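Local coordinates for protein neutral ceramidase (Pseudomonas aeruginosa, PDB 2ZWS) that cleaves the N-acyl bond of ceramides to yield sphingosine and free fatty acid, and also runs the reverse synthesis, using a bound zinc ion, at residues Asp176-Val188 with Leu194-Thr206. Sequence-based numbering, arbitrary orientation. Where two conformers were deposited one is given.
Sequences DGIDPQMSVLSFV and LAGAISWFPVHST. With ZN (zinc ion), chain B.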
ATOM      1  N   ASP A 176     -21.346  -2.769 -15.825  1.00 19.26           N
ATOM      2  CA  ASP A 176     -21.353  -1.563 -14.957  1.00 19.13           C
ATOM      3  C   ASP A 176     -19.953  -0.933 -14.815  1.00 18.96           C
ATOM      4  O   ASP A 176     -19.801   0.114 -14.182  1.00 19.54           O
ATOM      5  CB  ASP A 176     -21.978  -1.846 -13.573  1.00 18.98           C
ATOM      6  CG  ASP A 176     -21.244  -2.930 -12.784  1.00 20.37           C
ATOM      7  OD1 ASP A 176     -21.634  -3.178 -11.609  1.00 21.89           O
ATOM      8  OD2 ASP A 176     -20.285  -3.533 -13.311  1.00 19.77           O
ATOM      9  N   GLY A 177     -18.948  -1.552 -15.441  1.00 18.46           N
ATOM     10  CA  GLY A 177     -17.557  -1.091 -15.370  1.00 18.20           C
ATOM     11  C   GLY A 177     -16.797  -1.483 -14.105  1.00 18.34           C
ATOM     12  O   GLY A 177     -15.628  -1.129 -13.965  1.00 18.38           O
ATOM     13  N   ILE A 178     -17.454  -2.258 -13.248  1.00 18.20           N
ATOM     14  CA  ILE A 178     -16.978  -2.663 -11.918  1.00 19.66           C
ATOM     15  C   ILE A 178     -16.516  -4.116 -11.973  1.00 18.48           C
ATOM     16  O   ILE A 178     -17.146  -4.936 -12.660  1.00 19.40           O
ATOM     17  CB  ILE A 178     -18.178  -2.490 -10.888  1.00 21.09           C
ATOM     18  CG1 ILE A 178     -18.402  -1.008 -10.602  1.00 23.17           C
ATOM     19  CG2 ILE A 178     -18.059  -3.276  -9.624  1.00 21.92           C
ATOM     20  CD1 ILE A 178     -17.161  -0.311 -10.411  1.00 28.28           C
ATOM     21  N   ASP A 179     -15.425  -4.436 -11.265  1.00 17.01           N
ATOM     22  CA  ASP A 179     -15.129  -5.824 -10.985  1.00 16.27           C
ATOM     23  C   ASP A 179     -15.624  -6.073  -9.562  1.00 16.05           C
ATOM     24  O   ASP A 179     -15.028  -5.584  -8.590  1.00 15.67           O
ATOM     25  CB  ASP A 179     -13.627  -6.128 -11.112  1.00 15.88           C
ATOM     26  CG  ASP A 179     -13.287  -7.564 -10.740  1.00 15.45           C
ATOM     27  OD1 ASP A 179     -14.204  -8.348 -10.382  1.00 16.45           O
ATOM     28  OD2 ASP A 179     -12.091  -7.905 -10.803  1.00 17.07           O
ATOM     29  N   PRO A 180     -16.763  -6.757  -9.411  1.00 15.92           N
ATOM     30  CA  PRO A 180     -17.364  -6.821  -8.093  1.00 16.51           C
ATOM     31  C   PRO A 180     -16.761  -7.955  -7.265  1.00 16.17           C
ATOM     32  O   PRO A 180     -17.104  -8.125  -6.108  1.00 16.75           O
ATOM     33  CB  PRO A 180     -18.827  -7.115  -8.413  1.00 17.40           C
ATOM     34  CG  PRO A 180     -18.734  -7.994  -9.587  1.00 17.38           C
ATOM     35  CD  PRO A 180     -17.567  -7.476 -10.414  1.00 16.42           C
ATOM     36  N   GLN A 181     -15.846  -8.722  -7.855  1.00 15.24           N
ATOM     37  CA  GLN A 181     -15.382  -9.915  -7.146  1.00 14.62           C
ATOM     38  C   GLN A 181     -14.421  -9.602  -6.014  1.00 14.18           C
ATOM     39  O   GLN A 181     -13.361  -9.007  -6.238  1.00 14.83           O
ATOM     40  CB  GLN A 181     -14.736 -10.928  -8.092  1.00 13.87           C
ATOM     41  CG  GLN A 181     -14.382 -12.233  -7.349  1.00 16.73           C
ATOM     42  CD  GLN A 181     -14.044 -13.361  -8.307  1.00 20.25           C
ATOM     43  OE1 GLN A 181     -14.889 -14.220  -8.614  1.00 24.02           O
ATOM     44  NE2 GLN A 181     -12.834 -13.350  -8.805  1.00 20.74           N
ATOM     45  N   MET A 182     -14.808 -10.018  -4.808  1.00 13.40           N
ATOM     46  CA  MET A 182     -13.873 -10.109  -3.706  1.00 13.67           C
ATOM     47  C   MET A 182     -13.545 -11.585  -3.429  1.00 13.36           C
ATOM     48  O   MET A 182     -14.449 -12.429  -3.343  1.00 13.69           O
ATOM     49  CB  MET A 182     -14.455  -9.475  -2.442  1.00 13.80           C
ATOM     50  CG  MET A 182     -13.524  -9.633  -1.227  1.00 14.88           C
ATOM     51  SD  MET A 182     -14.155  -8.852   0.256  1.00 15.91           S
ATOM     52  CE  MET A 182     -13.867  -7.102  -0.129  1.00 17.25           C
ATOM     53  N   SER A 183     -12.258 -11.892  -3.274  1.00 12.82           N
ATOM     54  CA  SER A 183     -11.793 -13.229  -2.901  1.00 12.75           C
ATOM     55  C   SER A 183     -11.184 -13.127  -1.512  1.00 11.52           C
ATOM     56  O   SER A 183     -10.567 -12.114  -1.166  1.00 11.91           O
ATOM     57  CB  SER A 183     -10.694 -13.695  -3.877  1.00 12.96           C
ATOM     58  OG  SER A 183     -11.177 -13.722  -5.221  1.00 18.12           O
ATOM     59  N   VAL A 184     -11.352 -14.175  -0.705  1.00 11.38           N
ATOM     60  CA  VAL A 184     -10.756 -14.205   0.634  1.00 12.26           C
ATOM     61  C   VAL A 184     -10.040 -15.520   0.857  1.00 12.87           C
ATOM     62  O   VAL A 184     -10.625 -16.589   0.653  1.00 12.73           O
ATOM     63  CB  VAL A 184     -11.811 -13.962   1.766  1.00 12.52           C
ATOM     64  CG1 VAL A 184     -11.138 -13.975   3.167  1.00 10.30           C
ATOM     65  CG2 VAL A 184     -12.573 -12.664   1.535  1.00 14.63           C
ATOM     66  N   LEU A 185      -8.763 -15.421   1.253  1.00 12.65           N
ATOM     67  CA  LEU A 185      -8.010 -16.569   1.785  1.00 12.72           C
ATOM     68  C   LEU A 185      -8.005 -16.461   3.315  1.00 13.63           C
ATOM     69  O   LEU A 185      -7.468 -15.497   3.881  1.00 12.07           O
ATOM     70  CB  LEU A 185      -6.569 -16.599   1.250  1.00 13.11           C
ATOM     71  CG  LEU A 185      -5.673 -17.785   1.676  1.00 13.13           C
ATOM     72  CD1 LEU A 185      -6.232 -19.126   1.245  1.00 13.49           C
ATOM     73  CD2 LEU A 185      -4.283 -17.630   1.094  1.00 12.66           C
ATOM     74  N   SER A 186      -8.640 -17.442   3.971  1.00 13.09           N
ATOM     75  CA  SER A 186      -8.686 -17.411   5.415  0.50 13.19           C
ATOM     76  C   SER A 186      -7.762 -18.442   6.011  1.00 12.78           C
ATOM     77  O   SER A 186      -7.532 -19.519   5.433  1.00 12.44           O
ATOM     78  CB  SER A 186     -10.114 -17.562   5.929  0.50 13.74           C
ATOM     79  OG  SER A 186     -10.743 -18.682   5.338  0.50 14.35           O
ATOM     80  N   PHE A 187      -7.213 -18.062   7.167  1.00 12.16           N
ATOM     81  CA  PHE A 187      -6.242 -18.859   7.882  1.00 12.48           C
ATOM     82  C   PHE A 187      -6.874 -19.337   9.179  1.00 13.47           C
ATOM     83  O   PHE A 187      -7.128 -18.537  10.092  1.00 13.16           O
ATOM     84  CB  PHE A 187      -4.993 -18.036   8.156  1.00 13.11           C
ATOM     85  CG  PHE A 187      -4.286 -17.594   6.918  1.00 11.21           C
ATOM     86  CD1 PHE A 187      -4.751 -16.498   6.181  1.00 14.54           C
ATOM     87  CD2 PHE A 187      -3.180 -18.294   6.451  1.00 13.41           C
ATOM     88  CE1 PHE A 187      -4.097 -16.084   5.006  1.00 15.22           C
ATOM     89  CE2 PHE A 187      -2.497 -17.876   5.293  1.00 13.93           C
ATOM     90  CZ  PHE A 187      -2.973 -16.784   4.559  1.00 13.94           C
ATOM     91  N   VAL A 188      -7.115 -20.643   9.245  1.00 13.28           N
ATOM     92  CA  VAL A 188      -7.889 -21.222  10.361  1.00 13.99           C
ATOM     93  C   VAL A 188      -6.933 -22.059  11.209  1.00 14.38           C
ATOM     94  O   VAL A 188      -6.233 -22.938  10.686  1.00 14.90           O
ATOM     95  CB  VAL A 188      -9.096 -22.046   9.830  1.00 14.54           C
ATOM     96  CG1 VAL A 188      -9.805 -22.827  10.957  1.00 15.12           C
ATOM     97  CG2 VAL A 188     -10.097 -21.143   9.085  1.00 14.63           C
ATOM     98  N   LEU A 194     -10.676 -18.556  13.313  1.00 15.01           N
ATOM     99  CA  LEU A 194     -10.060 -17.700  12.315  1.00 14.72           C
ATOM    100  C   LEU A 194      -8.913 -16.882  12.915  1.00 15.31           C
ATOM    101  O   LEU A 194      -9.126 -16.045  13.784  1.00 15.31           O
ATOM    102  CB  LEU A 194     -11.115 -16.793  11.683  1.00 15.57           C
ATOM    103  CG  LEU A 194     -10.635 -16.007  10.457  1.00 14.73           C
ATOM    104  CD1 LEU A 194     -10.294 -16.889   9.264  1.00 14.40           C
ATOM    105  CD2 LEU A 194     -11.645 -14.950  10.037  1.00 13.74           C
ATOM    106  N   ALA A 195      -7.712 -17.109  12.401  1.00 14.41           N
ATOM    107  CA  ALA A 195      -6.508 -16.426  12.898  1.00 14.30           C
ATOM    108  C   ALA A 195      -6.091 -15.206  12.056  1.00 14.04           C
ATOM    109  O   ALA A 195      -5.392 -14.313  12.544  1.00 15.06           O
ATOM    110  CB  ALA A 195      -5.358 -17.411  12.961  1.00 14.16           C
ATOM    111  N   GLY A 196      -6.488 -15.191  10.786  1.00 12.96           N
ATOM    112  CA  GLY A 196      -6.157 -14.051   9.933  1.00 11.81           C
ATOM    113  C   GLY A 196      -6.790 -14.293   8.579  1.00 11.56           C
ATOM    114  O   GLY A 196      -7.376 -15.369   8.330  1.00 12.35           O
ATOM    115  N   ALA A 197      -6.651 -13.311   7.689  1.00 11.20           N
ATOM    116  CA  ALA A 197      -7.284 -13.386   6.383  1.00 10.97           C
ATOM    117  C   ALA A 197      -6.670 -12.386   5.433  1.00 10.47           C
ATOM    118  O   ALA A 197      -6.232 -11.312   5.846  1.00 11.69           O
ATOM    119  CB  ALA A 197      -8.784 -13.151   6.503  1.00 11.71           C
ATOM    120  N   ILE A 198      -6.701 -12.734   4.156  1.00 10.66           N
ATOM    121  CA  ILE A 198      -6.358 -11.793   3.085  1.00 10.57           C
ATOM    122  C   ILE A 198      -7.595 -11.647   2.190  1.00 11.12           C
ATOM    123  O   ILE A 198      -8.124 -12.648   1.690  1.00 11.34           O
ATOM    124  CB  ILE A 198      -5.166 -12.288   2.214  1.00 11.10           C
ATOM    125  CG1 ILE A 198      -3.927 -12.636   3.075  1.00 11.02           C
ATOM    126  CG2 ILE A 198      -4.858 -11.257   1.102  1.00 12.00           C
ATOM    127  CD1 ILE A 198      -2.940 -13.545   2.338  1.00 12.36           C
ATOM    128  N   SER A 199      -8.046 -10.406   2.027  1.00 12.07           N
ATOM    129  CA  SER A 199      -9.148 -10.062   1.101  1.00 12.81           C
ATOM    130  C   SER A 199      -8.574  -9.384  -0.153  1.00 12.86           C
ATOM    131  O   SER A 199      -7.735  -8.477  -0.040  1.00 13.36           O
ATOM    132  CB  SER A 199     -10.131  -9.090   1.780  1.00 14.03           C
ATOM    133  OG  SER A 199     -10.868  -8.325   0.835  1.00 17.35           O
ATOM    134  N   TRP A 200      -8.999  -9.827  -1.341  1.00 12.61           N
ATOM    135  CA  TRP A 200      -8.595  -9.157  -2.592  1.00 12.08           C
ATOM    136  C   TRP A 200      -9.833  -8.560  -3.230  1.00 12.04           C
ATOM    137  O   TRP A 200     -10.817  -9.266  -3.500  1.00 12.70           O
ATOM    138  CB  TRP A 200      -7.996 -10.137  -3.605  1.00 12.30           C
ATOM    139  CG  TRP A 200      -6.628 -10.639  -3.264  1.00 12.83           C
ATOM    140  CD1 TRP A 200      -5.442 -10.070  -3.620  1.00 12.72           C
ATOM    141  CD2 TRP A 200      -6.299 -11.847  -2.550  1.00 11.04           C
ATOM    142  NE1 TRP A 200      -4.387 -10.827  -3.159  1.00 12.40           N
ATOM    143  CE2 TRP A 200      -4.878 -11.929  -2.505  1.00 12.57           C
ATOM    144  CE3 TRP A 200      -7.062 -12.877  -1.954  1.00 12.67           C
ATOM    145  CZ2 TRP A 200      -4.198 -12.986  -1.890  1.00 13.40           C
ATOM    146  CZ3 TRP A 200      -6.371 -13.941  -1.319  1.00 13.27           C
ATOM    147  CH2 TRP A 200      -4.945 -13.978  -1.296  1.00 13.47           C
ATOM    148  N   PHE A 201      -9.790  -7.260  -3.466  1.00 12.14           N
ATOM    149  CA  PHE A 201     -10.921  -6.552  -4.076  1.00 11.89           C
ATOM    150  C   PHE A 201     -10.390  -5.244  -4.674  1.00 12.16           C
ATOM    151  O   PHE A 201      -9.641  -4.541  -3.997  1.00 13.50           O
ATOM    152  CB  PHE A 201     -12.016  -6.246  -3.043  1.00 12.71           C
ATOM    153  CG  PHE A 201     -13.116  -5.388  -3.583  1.00 12.49           C
ATOM    154  CD1 PHE A 201     -13.192  -4.047  -3.230  1.00 13.11           C
ATOM    155  CD2 PHE A 201     -14.108  -5.924  -4.419  1.00 13.42           C
ATOM    156  CE1 PHE A 201     -14.197  -3.221  -3.739  1.00 14.24           C
ATOM    157  CE2 PHE A 201     -15.128  -5.096  -4.956  1.00 14.15           C
ATOM    158  CZ  PHE A 201     -15.181  -3.749  -4.600  1.00 13.11           C
ATOM    159  N   PRO A 202     -10.743  -4.921  -5.934  1.00 12.40           N
ATOM    160  CA  PRO A 202     -10.143  -3.710  -6.525  1.00 12.41           C
ATOM    161  C   PRO A 202     -10.931  -2.437  -6.272  1.00 13.48           C
ATOM    162  O   PRO A 202     -12.104  -2.337  -6.652  1.00 13.50           O
ATOM    163  CB  PRO A 202     -10.122  -4.026  -8.031  1.00 14.05           C
ATOM    164  CG  PRO A 202     -11.370  -4.934  -8.220  1.00 12.47           C
ATOM    165  CD  PRO A 202     -11.615  -5.650  -6.885  1.00 11.45           C
ATOM    166  N   VAL A 203     -10.271  -1.452  -5.670  1.00 12.95           N
ATOM    167  CA  VAL A 203     -10.825  -0.104  -5.526  1.00 12.95           C
ATOM    168  C   VAL A 203      -9.685   0.816  -5.106  1.00 13.41           C
ATOM    169  O   VAL A 203      -8.965   0.475  -4.170  1.00 13.39           O
ATOM    170  CB  VAL A 203     -12.024  -0.046  -4.511  1.00 13.77           C
ATOM    171  CG1 VAL A 203     -11.611  -0.489  -3.063  1.00 13.45           C
ATOM    172  CG2 VAL A 203     -12.682   1.351  -4.534  1.00 14.58           C
ATOM    173  N   HIS A 204      -9.505   1.935  -5.810  1.00 13.18           N
ATOM    174  CA  HIS A 204      -8.478   2.899  -5.386  1.00 13.43           C
ATOM    175  C   HIS A 204      -8.640   3.289  -3.918  1.00 13.15           C
ATOM    176  O   HIS A 204      -9.744   3.578  -3.455  1.00 14.26           O
ATOM    177  CB  HIS A 204      -8.456   4.160  -6.258  1.00 13.61           C
ATOM    178  CG  HIS A 204      -7.480   4.088  -7.384  1.00 14.40           C
ATOM    179  ND1 HIS A 204      -7.681   3.290  -8.495  1.00 14.33           N
ATOM    180  CD2 HIS A 204      -6.291   4.714  -7.571  1.00 13.00           C
ATOM    181  CE1 HIS A 204      -6.636   3.413  -9.302  1.00 13.43           C
ATOM    182  NE2 HIS A 204      -5.778   4.264  -8.757  1.00 16.74           N
ATOM    183  N   SER A 205      -7.511   3.319  -3.219  1.00 13.75           N
ATOM    184  CA  SER A 205      -7.486   3.728  -1.831  1.00 14.01           C
ATOM    185  C   SER A 205      -7.220   5.236  -1.742  1.00 14.26           C
ATOM    186  O   SER A 205      -6.162   5.702  -1.259  1.00 14.10           O
ATOM    187  CB  SER A 205      -6.439   2.904  -1.062  1.00 14.60           C
ATOM    188  OG  SER A 205      -6.905   1.561  -0.961  1.00 18.16           O
ATOM    189  N   THR A 206      -8.225   5.987  -2.180  1.00 14.28           N
ATOM    190  CA  THR A 206      -8.100   7.434  -2.396  1.00 13.72           C
ATOM    191  C   THR A 206      -9.234   8.163  -1.690  1.00 14.21           C
ATOM    192  O   THR A 206      -9.601   9.272  -2.066  1.00 15.64           O
ATOM    193  CB  THR A 206      -8.187   7.770  -3.902  1.00 13.43           C
ATOM    194  OG1 THR A 206      -9.348   7.126  -4.459  1.00 14.25           O
ATOM    195  CG2 THR A 206      -6.956   7.298  -4.661  1.00 15.42           C
TER
HETATM  196 ZN    ZN B 647      -3.720   4.474  -9.182  1.00 14.79          ZN
HETATM  197  O   HOH W   1     -14.504  -2.993  -7.895  1.00 14.37           O
HETATM  198  O   HOH W   2     -10.697 -11.223  -6.019  1.00 33.97           O
HETATM  199  O   HOH W   3      -3.219   6.410  -8.494  1.00 20.14           O
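The carbonyl oxygen of W200 takes a hydrogen bond from the backbone N of S183 at 3.0 Å; a water bonded to S183 OG probably donates to it as well, and the CA of M182 adds a CH···O contact. S183 and W200 form the hydrogen-bonded pair at the open end of an antiparallel hairpin of strands 181-188 and 194-200; L185 and I198 form the next. F187 N still donates to G196 O, but F187 O turns to the N of A195 at 2.8 Å and, weakly, to that of G196, a classic beta bulge. The F187 ring, with CG anti to its carbonyl carbon (chi1 -63°), turns an edge to G196 O in its plane and brings CE1 to I198 CD1 at 3.9 Å. The rim of the W200 indole meets L185 CB through CZ3 (3.7 Å), while I198 CG2, from the same strand, lies over one face near the rim. Near helix 265-286, M182 chi1 and chi2, both near 180°, carry SD to 3.4 Å from S199 OG; the bend at chi3 (-74°) turns CE to F201 CB (3.6 Å). Past the strands, a water donates to both D179 O and P202 O, bridging the diverging chains. D179 OD2 takes a hydrogen bond from N245 and a salt bridge from R421. Beyond W200 a loop runs to the active site, where H204 NE2 binds zinc at 2.1 Å alongside H97, E411 and Y448. Strand 181-188 pairs antiparallel with 142-152, and 194-200 runs parallel to 238-242; helix 265-286 packs on M182, V184 and F201, and helix 218-231 lays W227 against L194 and A197.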